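Local coordinates for protein glucosamine--fructose-6-phosphate aminotransferase [isomerizing] (Francisella tularensis subsp. tularensis, PDB 3TBF) that probably converts fructose 6-phosphate to glucosamine 6-phosphate with nitrogen from glutamine, the fragment being the C-terminal domain with its two SIS folds, at residues G245-A257 with S348-D360. Residues are numbered along the deposited sequence; the frame is centred on the assembly and turned at random.
Sequences GALKLKEISYIHA and SYHVAIIKGTDVD
The helical segments 245-253 and 348-355 run nearly parallel, their axes approaching to 8.7 Å at 22°, with Leu249 level with Ser348 and Ser253 level with Ala352. Ile252 packs against the second helix. Its CG1 stands between the backbone N and the carbonyl carbon (chi1 77°) and lies 3.7 Å from Ala352 CB, and its CD1 packs against Ser348 O and OG. Ser348 OG also touches Lys248 CB, but its hydrogen bond goes to Gln345 O. Val351 CG1 meets three side chains: Leu249 CD1, Ser253 CB and, at 3.7 Å, Ile255 CD1. The aliphatic chain of Lys355 crosses Ile255 at about a right angle, and its NZ hydrogen-bonds to Lys227 O and Ser225 O. Past the Schellman turn at Gly356, Thr357 OG1 is placed to donate to Ile252 O; the 2.5 Å separation is very short, so its exact length is doubtful. Thr357 CG2 meets the Tyr254 ring obliquely, 3.3 Å from CE2. Ser253 OG donates back to Leu249 O. It also accepts from Ile255 N, an ST turn leading toward strand 256-261. In this second SIS domain, Leu249 and Ile255 rest on strand 229-234, Val351 meets helix 214-221, and helix 13-19 covers Ile252 and Ser348 through Met14.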
loop_
_atom_site.group_PDB
_atom_site.type_symbol
_atom_site.label_atom_id
_atom_site.label_comp_id
_atom_site.label_asym_id
_atom_site.label_seq_id
_atom_site.Cartn_x
_atom_site.Cartn_y
_atom_site.Cartn_z
ATOM N N GLY A 245 9.566 2.479 -9.684
ATOM C CA GLY A 245 10.939 2.029 -9.911
ATOM C C GLY A 245 11.191 0.577 -9.492
ATOM O O GLY A 245 11.817 -0.188 -10.215
ATOM N N ALA A 246 10.688 0.190 -8.319
ATOM C CA ALA A 246 10.907 -1.180 -7.815
ATOM C C ALA A 246 10.183 -2.150 -8.672
ATOM O O ALA A 246 10.684 -3.217 -8.925
ATOM C CB ALA A 246 10.471 -1.335 -6.335
ATOM N N LEU A 247 8.988 -1.794 -9.101
ATOM C CA LEU A 247 8.223 -2.655 -9.972
ATOM C C LEU A 247 8.974 -2.897 -11.257
ATOM O O LEU A 247 9.020 -4.018 -11.726
ATOM C CB LEU A 247 6.870 -2.015 -10.280
ATOM C CG LEU A 247 5.998 -2.728 -11.306
ATOM C CD1 LEU A 247 5.682 -4.144 -10.696
ATOM C CD2 LEU A 247 4.728 -1.909 -11.631
ATOM N N LYS A 248 9.566 -1.864 -11.860
ATOM C CA LYS A 248 10.316 -2.117 -13.130
ATOM C C LYS A 248 11.504 -3.056 -12.880
ATOM O O LYS A 248 11.744 -3.969 -13.660
ATOM C CB LYS A 248 10.859 -0.883 -13.833
ATOM C CG LYS A 248 9.922 0.294 -14.097
ATOM C CD LYS A 248 8.895 0.055 -15.149
ATOM C CE LYS A 248 7.659 -0.674 -14.628
ATOM N NZ LYS A 248 6.407 -0.095 -15.267
ATOM N N LEU A 249 12.266 -2.812 -11.835
ATOM C CA LEU A 249 13.452 -3.617 -11.608
ATOM C C LEU A 249 13.085 -5.061 -11.419
ATOM O O LEU A 249 13.708 -5.942 -11.991
ATOM C CB LEU A 249 14.226 -3.115 -10.390
ATOM C CG LEU A 249 15.594 -3.760 -10.201
ATOM C CD1 LEU A 249 16.383 -3.501 -11.401
ATOM C CD2 LEU A 249 16.290 -3.213 -8.939
ATOM N N LYS A 250 12.053 -5.297 -10.633
ATOM C CA LYS A 250 11.586 -6.628 -10.323
ATOM C C LYS A 250 11.082 -7.318 -11.594
ATOM O O LYS A 250 11.465 -8.454 -11.905
ATOM C CB LYS A 250 10.465 -6.458 -9.281
ATOM C CG LYS A 250 9.799 -7.666 -8.747
ATOM C CD LYS A 250 8.961 -7.356 -7.491
ATOM C CE LYS A 250 8.199 -6.010 -7.552
ATOM N NZ LYS A 250 7.232 -5.829 -6.422
ATOM N N GLU A 251 10.266 -6.593 -12.344
ATOM C CA GLU A 251 9.541 -7.095 -13.509
ATOM C C GLU A 251 10.451 -7.553 -14.621
ATOM O O GLU A 251 10.081 -8.466 -15.335
ATOM C CB GLU A 251 8.645 -5.971 -14.082
ATOM C CG GLU A 251 7.371 -6.354 -14.850
ATOM C CD GLU A 251 6.391 -5.137 -15.069
ATOM O OE1 GLU A 251 6.784 -3.960 -14.885
ATOM O OE2 GLU A 251 5.205 -5.356 -15.425
ATOM N N ILE A 252 11.611 -6.908 -14.807
ATOM C CA ILE A 252 12.502 -7.290 -15.897
ATOM C C ILE A 252 13.902 -7.773 -15.539
ATOM O O ILE A 252 14.539 -8.425 -16.373
ATOM C CB ILE A 252 12.607 -6.182 -16.960
ATOM C CG1 ILE A 252 13.525 -5.047 -16.496
ATOM C CG2 ILE A 252 11.210 -5.676 -17.348
ATOM C CD1 ILE A 252 13.464 -3.811 -17.457
ATOM N N SER A 253 14.397 -7.467 -14.344
ATOM C CA SER A 253 15.660 -8.074 -13.874
ATOM C C SER A 253 15.456 -9.239 -12.930
ATOM O O SER A 253 16.381 -9.977 -12.643
ATOM C CB SER A 253 16.552 -7.047 -13.189
ATOM O OG SER A 253 16.218 -6.818 -11.849
ATOM N N TYR A 254 14.239 -9.384 -12.439
ATOM C CA TYR A 254 13.905 -10.389 -11.454
ATOM C C TYR A 254 14.621 -10.259 -10.129
ATOM O O TYR A 254 14.492 -11.117 -9.341
ATOM C CB TYR A 254 14.116 -11.812 -11.983
ATOM C CG TYR A 254 13.499 -12.058 -13.330
ATOM C CD1 TYR A 254 12.297 -11.451 -13.685
ATOM C CD2 TYR A 254 14.116 -12.902 -14.254
ATOM C CE1 TYR A 254 11.737 -11.660 -14.924
ATOM C CE2 TYR A 254 13.550 -13.133 -15.496
ATOM C CZ TYR A 254 12.361 -12.496 -15.830
ATOM O OH TYR A 254 11.761 -12.709 -17.057
ATOM N N ILE A 255 15.319 -9.165 -9.880
ATOM C CA ILE A 255 15.753 -8.813 -8.546
ATOM C C ILE A 255 14.555 -8.571 -7.626
ATOM O O ILE A 255 13.566 -7.964 -8.026
ATOM C CB ILE A 255 16.599 -7.564 -8.547
ATOM C CG1 ILE A 255 17.915 -7.820 -9.271
ATOM C CG2 ILE A 255 16.927 -7.160 -7.162
ATOM C CD1 ILE A 255 18.797 -6.548 -9.430
ATOM N N HIS A 256 14.672 -9.003 -6.371
ATOM C CA HIS A 256 13.630 -8.747 -5.394
ATOM C C HIS A 256 13.703 -7.297 -4.937
ATOM O O HIS A 256 14.280 -6.984 -3.892
ATOM C CB HIS A 256 13.715 -9.705 -4.193
ATOM C CG HIS A 256 12.492 -9.694 -3.320
ATOM N ND1 HIS A 256 12.376 -10.475 -2.194
ATOM C CD2 HIS A 256 11.332 -8.999 -3.413
ATOM C CE1 HIS A 256 11.196 -10.263 -1.639
ATOM N NE2 HIS A 256 10.556 -9.354 -2.341
ATOM N N ALA A 257 13.062 -6.420 -5.691
ATOM C CA ALA A 257 13.120 -5.012 -5.424
ATOM C C ALA A 257 11.878 -4.695 -4.679
ATOM O O ALA A 257 10.834 -5.161 -5.060
ATOM C CB ALA A 257 13.144 -4.239 -6.725
ATOM N N SER A 348 16.487 0.075 -14.662
ATOM C CA SER A 348 15.937 -1.247 -14.767
ATOM C C SER A 348 16.274 -1.840 -16.115
ATOM O O SER A 348 16.490 -3.041 -16.212
ATOM C CB SER A 348 14.412 -1.279 -14.519
ATOM O OG SER A 348 13.727 -0.831 -15.688
ATOM N N TYR A 349 16.342 -1.004 -17.143
ATOM C CA TYR A 349 16.779 -1.475 -18.449
ATOM C C TYR A 349 18.191 -2.014 -18.407
ATOM O O TYR A 349 18.431 -3.144 -18.781
ATOM C CB TYR A 349 16.673 -0.380 -19.502
ATOM C CG TYR A 349 17.300 -0.786 -20.817
ATOM C CD1 TYR A 349 16.614 -1.598 -21.734
ATOM C CD2 TYR A 349 18.606 -0.366 -21.146
ATOM C CE1 TYR A 349 17.203 -1.973 -22.957
ATOM C CE2 TYR A 349 19.205 -0.749 -22.350
ATOM C CZ TYR A 349 18.499 -1.556 -23.252
ATOM O OH TYR A 349 19.114 -1.921 -24.415
ATOM N N HIS A 350 19.133 -1.225 -17.947
ATOM C CA HIS A 350 20.503 -1.706 -17.920
ATOM C C HIS A 350 20.780 -2.895 -16.991
ATOM O O HIS A 350 21.607 -3.742 -17.324
ATOM C CB HIS A 350 21.427 -0.580 -17.568
ATOM C CG HIS A 350 21.518 0.441 -18.645
ATOM N ND1 HIS A 350 22.016 0.158 -19.898
ATOM C CD2 HIS A 350 21.156 1.741 -18.668
ATOM C CE1 HIS A 350 21.986 1.254 -20.638
ATOM N NE2 HIS A 350 21.473 2.230 -19.911
ATOM N N VAL A 351 20.085 -2.986 -15.848
ATOM C CA VAL A 351 20.324 -4.081 -14.944
ATOM C C VAL A 351 19.781 -5.342 -15.584
ATOM O O VAL A 351 20.363 -6.416 -15.440
ATOM C CB VAL A 351 19.721 -3.795 -13.601
ATOM C CG1 VAL A 351 19.675 -5.049 -12.708
ATOM C CG2 VAL A 351 20.492 -2.659 -12.988
ATOM N N ALA A 352 18.718 -5.190 -16.367
ATOM C CA ALA A 352 18.155 -6.316 -17.114
ATOM C C ALA A 352 19.145 -6.835 -18.120
ATOM O O ALA A 352 19.316 -8.049 -18.253
ATOM C CB ALA A 352 16.870 -5.928 -17.814
ATOM N N ILE A 353 19.819 -5.937 -18.812
ATOM C CA ILE A 353 20.839 -6.373 -19.765
ATOM C C ILE A 353 21.996 -7.107 -19.063
ATOM O O ILE A 353 22.367 -8.210 -19.456
ATOM C CB ILE A 353 21.405 -5.228 -20.579
ATOM C CG1 ILE A 353 20.284 -4.556 -21.377
ATOM C CG2 ILE A 353 22.508 -5.738 -21.536
ATOM C CD1 ILE A 353 19.608 -5.435 -22.320
ATOM N N ILE A 354 22.530 -6.506 -18.007
ATOM C CA ILE A 354 23.515 -7.176 -17.145
ATOM C C ILE A 354 23.086 -8.582 -16.715
ATOM O O ILE A 354 23.865 -9.494 -16.751
ATOM C CB ILE A 354 23.780 -6.380 -15.862
ATOM C CG1 ILE A 354 24.556 -5.088 -16.165
ATOM C CG2 ILE A 354 24.551 -7.220 -14.874
ATOM C CD1 ILE A 354 26.013 -5.281 -16.425
ATOM N N LYS A 355 21.846 -8.756 -16.310
ATOM C CA LYS A 355 21.362 -10.086 -15.905
ATOM C C LYS A 355 21.010 -10.958 -17.111
ATOM O O LYS A 355 20.741 -12.131 -16.947
ATOM C CB LYS A 355 20.119 -9.972 -15.017
ATOM C CG LYS A 355 20.320 -9.227 -13.662
ATOM C CD LYS A 355 20.520 -10.200 -12.538
ATOM C CE LYS A 355 20.727 -9.508 -11.212
ATOM N NZ LYS A 355 21.201 -10.460 -10.157
ATOM N N GLY A 356 20.978 -10.385 -18.318
ATOM C CA GLY A 356 20.665 -11.172 -19.514
ATOM C C GLY A 356 19.196 -11.520 -19.660
ATOM O O GLY A 356 18.848 -12.471 -20.355
ATOM N N THR A 357 18.335 -10.758 -18.994
ATOM C CA THR A 357 16.892 -11.021 -19.041
ATOM C C THR A 357 16.266 -10.238 -20.177
ATOM O O THR A 357 16.922 -9.423 -20.814
ATOM C CB THR A 357 16.158 -10.756 -17.685
ATOM O OG1 THR A 357 16.653 -9.566 -17.059
ATOM C CG2 THR A 357 16.320 -11.962 -16.733
ATOM N N ASP A 358 15.015 -10.558 -20.471
ATOM C CA ASP A 358 14.358 -10.079 -21.693
ATOM C C ASP A 358 13.853 -8.692 -21.394
ATOM O O ASP A 358 13.269 -8.453 -20.327
ATOM C CB ASP A 358 13.154 -10.974 -22.087
ATOM C CG ASP A 358 13.573 -12.243 -22.840
ATOM O OD1 ASP A 358 14.614 -12.214 -23.553
ATOM O OD2 ASP A 358 12.854 -13.271 -22.715
ATOM N N VAL A 359 14.076 -7.754 -22.295
ATOM C CA VAL A 359 13.472 -6.461 -22.059
ATOM C C VAL A 359 12.251 -6.282 -22.931
ATOM O O VAL A 359 11.340 -5.589 -22.567
ATOM C CB VAL A 359 14.484 -5.315 -22.144
ATOM C CG1 VAL A 359 15.385 -5.387 -20.922
ATOM C CG2 VAL A 359 15.270 -5.378 -23.443
ATOM N N ASP A 360 12.220 -6.930 -24.074
ATOM C CA ASP A 360 11.097 -6.765 -24.965
ATOM C C ASP A 360 10.121 -7.945 -24.825
ATOM O O ASP A 360 10.488 -9.019 -24.341
ATOM C CB ASP A 360 11.606 -6.628 -26.400
ATOM C CG ASP A 360 12.271 -5.260 -26.673
ATOM O OD1 ASP A 360 12.010 -4.261 -25.933
ATOM O OD2 ASP A 360 13.051 -5.202 -27.662
#